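Local coordinates for F-actin-capping protein subunit alpha (Dictyostelium discoideum, PDB 4AKR), which caps the fast-growing barbed ends of actin filaments independently of calcium, blocking subunit exchange there without severing the filaments, at residues Pro20-Glu25 / Phe162-Trp167; Glu50-Gln55 / Tyr90-Gln95. All coordinates share one frame; numbering follows the deposited sequence.

Contact 1: residues Pro20-Glu25 / Phe162-Trp167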
loop_
_atom_site.group_PDB
_atom_site.type_symbol
_atom_site.label_atom_id
_atom_site.label_comp_id
_atom_site.label_asym_id
_atom_site.label_seq_id
_atom_site.Cartn_x
_atom_site.Cartn_y
_atom_site.Cartn_z
ATOM N N PRO A 20 6.043 -2.474 -7.237
ATOM C CA PRO A 20 7.329 -2.761 -7.877
ATOM C C PRO A 20 7.645 -4.251 -7.968
ATOM O O PRO A 20 7.355 -5.023 -7.048
ATOM C CB PRO A 20 8.327 -2.011 -6.995
ATOM C CG PRO A 20 7.676 -2.081 -5.631
ATOM C CD PRO A 20 6.230 -1.762 -5.963
ATOM N N CYS A 21 8.238 -4.650 -9.090
ATOM C CA CYS A 21 8.625 -6.042 -9.307
ATOM C C CYS A 21 7.487 -7.035 -9.481
ATOM O O CYS A 21 7.745 -8.222 -9.657
ATOM C CB CYS A 21 9.497 -6.520 -8.149
ATOM S SG CYS A 21 11.039 -5.634 -7.987
ATOM N N GLU A 22 6.242 -6.565 -9.425
ATOM C CA GLU A 22 5.082 -7.456 -9.546
ATOM C C GLU A 22 4.193 -7.097 -10.728
ATOM O O GLU A 22 3.050 -7.558 -10.819
ATOM C CB GLU A 22 4.243 -7.389 -8.271
ATOM C CG GLU A 22 5.002 -7.709 -6.990
ATOM C CD GLU A 22 4.160 -7.463 -5.751
ATOM O OE1 GLU A 22 2.951 -7.819 -5.749
ATOM O OE2 GLU A 22 4.714 -6.914 -4.776
ATOM N N PHE A 23 4.734 -6.275 -11.622
ATOM C CA PHE A 23 4.017 -5.797 -12.787
ATOM C C PHE A 23 3.409 -6.939 -13.592
ATOM O O PHE A 23 2.224 -6.921 -13.912
ATOM C CB PHE A 23 4.955 -4.945 -13.657
ATOM C CG PHE A 23 4.247 -4.172 -14.730
ATOM C CD1 PHE A 23 3.287 -3.220 -14.398
ATOM C CD2 PHE A 23 4.491 -4.438 -16.072
ATOM C CE1 PHE A 23 2.575 -2.548 -15.393
ATOM C CE2 PHE A 23 3.791 -3.777 -17.067
ATOM C CZ PHE A 23 2.826 -2.830 -16.730
ATOM N N MET A 24 4.199 -7.956 -13.900
ATOM C CA MET A 24 3.663 -9.061 -14.664
ATOM C C MET A 24 2.559 -9.840 -13.946
ATOM O O MET A 24 1.645 -10.341 -14.603
ATOM C CB MET A 24 4.788 -9.986 -15.112
ATOM C CG MET A 24 5.617 -9.386 -16.258
ATOM S SD MET A 24 4.573 -8.708 -17.602
ATOM C CE MET A 24 4.349 -10.150 -18.654
ATOM N N GLU A 25 2.624 -9.949 -12.618
ATOM C CA GLU A 25 1.568 -10.659 -11.901
ATOM C C GLU A 25 0.277 -9.858 -12.049
ATOM O O GLU A 25 -0.806 -10.420 -12.190
ATOM C CB GLU A 25 1.897 -10.822 -10.410
ATOM C CG GLU A 25 2.864 -11.951 -10.063
ATOM C CD GLU A 25 4.307 -11.609 -10.344
ATOM O OE1 GLU A 25 4.642 -10.407 -10.333
ATOM O OE2 GLU A 25 5.117 -12.539 -10.557
ATOM N N PHE A 162 6.947 -13.199 0.511
ATOM C CA PHE A 162 5.810 -12.285 0.380
ATOM C C PHE A 162 6.104 -10.787 0.440
ATOM O O PHE A 162 5.316 -10.028 1.000
ATOM C CB PHE A 162 4.779 -12.603 1.451
ATOM C CG PHE A 162 4.221 -13.980 1.357
ATOM C CD1 PHE A 162 3.203 -14.270 0.450
ATOM C CD2 PHE A 162 4.716 -14.996 2.169
ATOM C CE1 PHE A 162 2.682 -15.553 0.357
ATOM C CE2 PHE A 162 4.206 -16.283 2.085
ATOM C CZ PHE A 162 3.183 -16.565 1.177
ATOM N N TYR A 163 7.217 -10.343 -0.120
ATOM C CA TYR A 163 7.490 -8.923 -0.077
ATOM C C TYR A 163 8.323 -8.427 -1.234
ATOM O O TYR A 163 9.008 -9.205 -1.909
ATOM C CB TYR A 163 8.167 -8.538 1.239
ATOM C CG TYR A 163 9.634 -8.889 1.331
ATOM C CD1 TYR A 163 10.610 -7.986 0.918
ATOM C CD2 TYR A 163 10.045 -10.114 1.837
ATOM C CE1 TYR A 163 11.954 -8.291 1.008
ATOM C CE2 TYR A 163 11.400 -10.431 1.933
ATOM C CZ TYR A 163 12.348 -9.512 1.517
ATOM O OH TYR A 163 13.685 -9.815 1.626
ATOM N N SER A 164 8.241 -7.120 -1.467
ATOM C CA SER A 164 8.998 -6.474 -2.531
ATOM C C SER A 164 9.251 -5.037 -2.124
ATOM O O SER A 164 8.652 -4.531 -1.172
ATOM C CB SER A 164 8.225 -6.501 -3.858
ATOM O OG SER A 164 7.097 -5.648 -3.823
ATOM N N GLY A 165 10.151 -4.381 -2.843
ATOM C CA GLY A 165 10.451 -3.001 -2.538
ATOM C C GLY A 165 11.283 -2.363 -3.623
ATOM O O GLY A 165 11.868 -3.049 -4.453
ATOM N N ARG A 166 11.319 -1.036 -3.620
ATOM C CA ARG A 166 12.105 -0.283 -4.580
ATOM C C ARG A 166 12.481 1.041 -3.954
ATOM O O ARG A 166 11.755 1.570 -3.113
ATOM C CB ARG A 166 11.317 -0.029 -5.877
ATOM C CG ARG A 166 12.127 0.741 -6.923
ATOM C CD ARG A 166 11.337 1.055 -8.194
ATOM N NE ARG A 166 11.161 -0.093 -9.087
ATOM C CZ ARG A 166 12.149 -0.721 -9.724
ATOM N NH1 ARG A 166 13.410 -0.328 -9.574
ATOM N NH2 ARG A 166 11.870 -1.729 -10.542
ATOM N N TRP A 167 13.641 1.549 -4.343
ATOM C CA TRP A 167 14.130 2.835 -3.877
ATOM C C TRP A 167 14.521 3.573 -5.147
ATOM O O TRP A 167 15.300 3.062 -5.953
ATOM C CB TRP A 167 15.351 2.675 -2.961
ATOM C CG TRP A 167 15.936 3.997 -2.495
ATOM C CD1 TRP A 167 16.504 4.973 -3.275
ATOM C CD2 TRP A 167 16.011 4.476 -1.141
ATOM N NE1 TRP A 167 16.923 6.022 -2.489
ATOM C CE2 TRP A 167 16.632 5.743 -1.179
ATOM C CE3 TRP A 167 15.611 3.956 0.098
ATOM C CZ2 TRP A 167 16.862 6.497 -0.027
ATOM C CZ3 TRP A 167 15.842 4.710 1.242
ATOM C CH2 TRP A 167 16.461 5.965 1.169
HETATM O O HOH W 1 9.011 -2.833 -11.147
#
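The loop leading into helix 23-31 lies here across the middle strand of the five-stranded antiparallel sheet of the capping-protein alpha subunit, just beyond the G1 beta bulge at Phe162 and Tyr163 where that strand begins. The tight part is apolar and centred on Pro20. Its ring rests on the strand backbone at Gly165, CG of Pro20 lying 4.1 Å from C of Gly165. Beside it, CB of Pro20 meets CB of Arg166 at 3.8 Å, and NE of Arg166 passes near the same ring carbon. Arg166 leaves the strand with CG anti to the backbone N and bends at chi3 (-76°), so that its guanidinium turns alongside the proline, where NE is hydrogen-bonded to Gln55. At the other flank, Ser164 OG, set between its backbone N and carbonyl carbon, donates a hydrogen bond of 2.9 Å to Glu22 OE2, although the position of that oxygen is less certain. Glu22 is at the N-cap position of the helix, and its chain runs extended beyond CG toward the serine. Outside the two segments, Glu22 OE1 forms a salt bridge with a basic side chain of another protein's chain, so the carboxylate probably has its charge balanced across the subunit boundary. Packing loosens at the partly exposed Cys21. Its CB comes no nearer than 4.5 Å to CB of Ser164, and its side chain leans instead on Cys155 and Tyr157 of strand 145-158. On this looser side a water bridges the Cys21 backbone to the tip of Arg166: it accepts from Cys21 N at 2.9 Å and, in the plane of the guanidinium at its edge, from Arg166 NH2 at 3.1 Å.

Contact 2: residues Glu50-Gln55 / Tyr90-Gln95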
loop_
_atom_site.group_PDB
_atom_site.type_symbol
_atom_site.label_atom_id
_atom_site.label_comp_id
_atom_site.label_asym_id
_atom_site.label_seq_id
_atom_site.Cartn_x
_atom_site.Cartn_y
_atom_site.Cartn_z
ATOM N N GLU A 50 4.862 4.051 -19.503
ATOM C CA GLU A 50 4.727 4.953 -18.356
ATOM C C GLU A 50 5.218 4.280 -17.073
ATOM O O GLU A 50 5.925 4.888 -16.275
ATOM C CB GLU A 50 3.266 5.385 -18.213
ATOM C CG GLU A 50 2.923 6.148 -16.939
ATOM C CD GLU A 50 3.782 7.385 -16.717
ATOM O OE1 GLU A 50 4.180 8.022 -17.714
ATOM O OE2 GLU A 50 4.044 7.728 -15.540
ATOM N N TYR A 51 4.842 3.017 -16.890
ATOM C CA TYR A 51 5.261 2.243 -15.727
ATOM C C TYR A 51 6.774 1.997 -15.761
ATOM O O TYR A 51 7.494 2.366 -14.829
ATOM C CB TYR A 51 4.544 0.888 -15.706
ATOM C CG TYR A 51 4.936 0.004 -14.543
ATOM C CD1 TYR A 51 4.329 0.148 -13.293
ATOM C CD2 TYR A 51 5.943 -0.950 -14.682
ATOM C CE1 TYR A 51 4.715 -0.637 -12.215
ATOM C CE2 TYR A 51 6.338 -1.739 -13.613
ATOM C CZ TYR A 51 5.720 -1.581 -12.384
ATOM O OH TYR A 51 6.091 -2.386 -11.334
ATOM N N ASN A 52 7.246 1.374 -16.839
ATOM C CA ASN A 52 8.663 1.061 -16.974
ATOM C C ASN A 52 9.565 2.253 -16.696
ATOM O O ASN A 52 10.498 2.161 -15.899
ATOM C CB ASN A 52 8.983 0.525 -18.371
ATOM C CG ASN A 52 8.400 -0.842 -18.622
ATOM O OD1 ASN A 52 8.304 -1.666 -17.710
ATOM N ND2 ASN A 52 8.024 -1.105 -19.869
ATOM N N THR A 53 9.280 3.371 -17.352
ATOM C CA THR A 53 10.102 4.560 -17.183
ATOM C C THR A 53 9.971 5.249 -15.828
ATOM O O THR A 53 10.956 5.760 -15.311
ATOM C CB THR A 53 9.832 5.584 -18.308
ATOM O OG1 THR A 53 8.424 5.807 -18.420
ATOM C CG2 THR A 53 10.358 5.069 -19.641
ATOM N N SER A 54 8.777 5.265 -15.243
ATOM C CA SER A 54 8.620 5.916 -13.946
ATOM C C SER A 54 9.202 5.061 -12.828
ATOM O O SER A 54 9.603 5.579 -11.792
ATOM C CB SER A 54 7.145 6.249 -13.675
ATOM O OG SER A 54 6.317 5.114 -13.814
ATOM N N GLN A 55 9.256 3.753 -13.048
ATOM C CA GLN A 55 9.834 2.823 -12.079
ATOM C C GLN A 55 11.345 2.783 -12.293
ATOM O O GLN A 55 12.094 2.301 -11.437
ATOM C CB GLN A 55 9.288 1.414 -12.292
ATOM C CG GLN A 55 7.882 1.204 -11.795
ATOM C CD GLN A 55 7.814 1.130 -10.283
ATOM O OE1 GLN A 55 8.545 0.358 -9.657
ATOM N NE2 GLN A 55 6.929 1.923 -9.691
ATOM N N TYR A 90 14.277 -0.722 -26.662
ATOM C CA TYR A 90 13.531 -1.499 -25.670
ATOM C C TYR A 90 12.067 -1.777 -26.025
ATOM O O TYR A 90 11.364 -0.900 -26.517
ATOM C CB TYR A 90 13.591 -0.734 -24.341
ATOM C CG TYR A 90 13.013 -1.432 -23.135
ATOM C CD1 TYR A 90 13.677 -2.509 -22.546
ATOM C CD2 TYR A 90 11.858 -0.955 -22.522
ATOM C CE1 TYR A 90 13.218 -3.080 -21.369
ATOM C CE2 TYR A 90 11.390 -1.518 -21.343
ATOM C CZ TYR A 90 12.078 -2.577 -20.770
ATOM O OH TYR A 90 11.641 -3.119 -19.588
ATOM N N ASP A 91 11.609 -2.995 -25.767
ATOM C CA ASP A 91 10.216 -3.336 -26.031
ATOM C C ASP A 91 9.463 -3.214 -24.719
ATOM O O ASP A 91 9.574 -4.090 -23.861
ATOM C CB ASP A 91 10.076 -4.768 -26.533
ATOM C CG ASP A 91 8.655 -5.087 -26.971
ATOM O OD1 ASP A 91 7.715 -4.848 -26.177
ATOM O OD2 ASP A 91 8.475 -5.571 -28.110
ATOM N N HIS A 92 8.695 -2.138 -24.566
ATOM C CA HIS A 92 7.948 -1.896 -23.332
ATOM C C HIS A 92 6.896 -2.925 -22.954
ATOM O O HIS A 92 6.594 -3.101 -21.777
ATOM C CB HIS A 92 7.287 -0.515 -23.375
ATOM C CG HIS A 92 8.238 0.613 -23.138
ATOM N ND1 HIS A 92 8.676 1.442 -24.145
ATOM C CD2 HIS A 92 8.842 1.042 -22.006
ATOM C CE1 HIS A 92 9.508 2.338 -23.644
ATOM N NE2 HIS A 92 9.625 2.117 -22.347
ATOM N N ILE A 93 6.324 -3.600 -23.936
ATOM C CA ILE A 93 5.301 -4.579 -23.629
ATOM C C ILE A 93 5.882 -5.906 -23.162
ATOM O O ILE A 93 5.349 -6.533 -22.248
ATOM C CB ILE A 93 4.384 -4.807 -24.844
ATOM C CG1 ILE A 93 3.614 -3.515 -25.134
ATOM C CG2 ILE A 93 3.429 -5.953 -24.569
ATOM C CD1 ILE A 93 2.700 -3.582 -26.321
ATOM N N LYS A 94 6.978 -6.326 -23.779
ATOM C CA LYS A 94 7.612 -7.584 -23.414
ATOM C C LYS A 94 8.622 -7.323 -22.311
ATOM O O LYS A 94 9.121 -8.256 -21.688
ATOM C CB LYS A 94 8.346 -8.179 -24.611
ATOM C CG LYS A 94 7.654 -7.981 -25.944
ATOM C CD LYS A 94 8.584 -8.387 -27.076
ATOM C CE LYS A 94 8.451 -9.851 -27.404
ATOM N NZ LYS A 94 7.156 -10.089 -28.105
ATOM N N GLN A 95 8.926 -6.046 -22.097
ATOM C CA GLN A 95 9.888 -5.622 -21.082
ATOM C C GLN A 95 11.280 -6.191 -21.348
ATOM O O GLN A 95 11.949 -6.687 -20.444
ATOM C CB GLN A 95 9.387 -6.023 -19.693
ATOM C CG GLN A 95 8.245 -5.132 -19.211
ATOM C CD GLN A 95 7.405 -5.760 -18.112
ATOM O OE1 GLN A 95 6.538 -6.604 -18.376
ATOM N NE2 GLN A 95 7.658 -5.353 -16.871
#
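This is a buried, largely polar contact in which the C-terminal part of helix 44-55 meets the connection between the antiparallel strands 86-91 and 96-102. Asn52 carries it, reaching from the helix to lie among Tyr90, His92 and Gln95. With CG anti to its own carbonyl carbon, its amide lies nearly coplanar with the His92 imidazole (18° between planes), the two groups sliding past each other in opposite directions. ND2 donates to the backbone O of His92 at 3.1 Å; the bond is bent, 141° at the hydrogen, but uses a lone pair of the carbonyl and lies in the plane of the amide. The same nitrogen sits close to the imidazole edge, 3.1 Å from CD2 of His92, and near the Tyr90 ring edge, 3.7 Å from CE2, with that ring turned 80° to the amide. OD1 of Asn52 faces the aliphatic CG of Gln95 at 3.8 Å and is buried without a polar partner. Replacing Asn52, for example by an alanine here, would probably loosen the join between helix and turn, since both the bond to His92 O and the amide packed along the imidazole would go. His92 is further held by its neighbour, Tyr90 CD2 lying 3.6 Å above one face of the imidazole, toward its rim, while CG2 of Thr53 approaches NE2 more loosely at 4.1 Å. Thr53 OG1 itself turns back to Arg49 O within the helix. The turn receiving Asn52 is ordered from its far side: Asp91 OD1 accepts from Lys94 N at 2.9 Å, from above the carboxylate plane, and more weakly from Ile93 N, the Asx motif that ties the end of strand 86-91 to the turn after it.

How the contacts relate
The two contacts have centres about 14 Å apart and touch each other, contact 2 being nested along the chain inside the loop that contact 1 closes. Helices 23-31 and 44-55 are consecutive; the first enters from the loop on the five-stranded sheet, while the second meets the turn of the four-stranded sheet. The two helices meet through the stacked rings of Phe23 and Tyr51; Phe23 and Met24 also pack on Gln95 of the turn, and Arg166 ties the large sheet to helix 44-55 through Gln55. Together the contacts connect helices 23-31 and 44-55 with the turn of the four-stranded sheet on one side and the middle strand of the five-stranded sheet on the other.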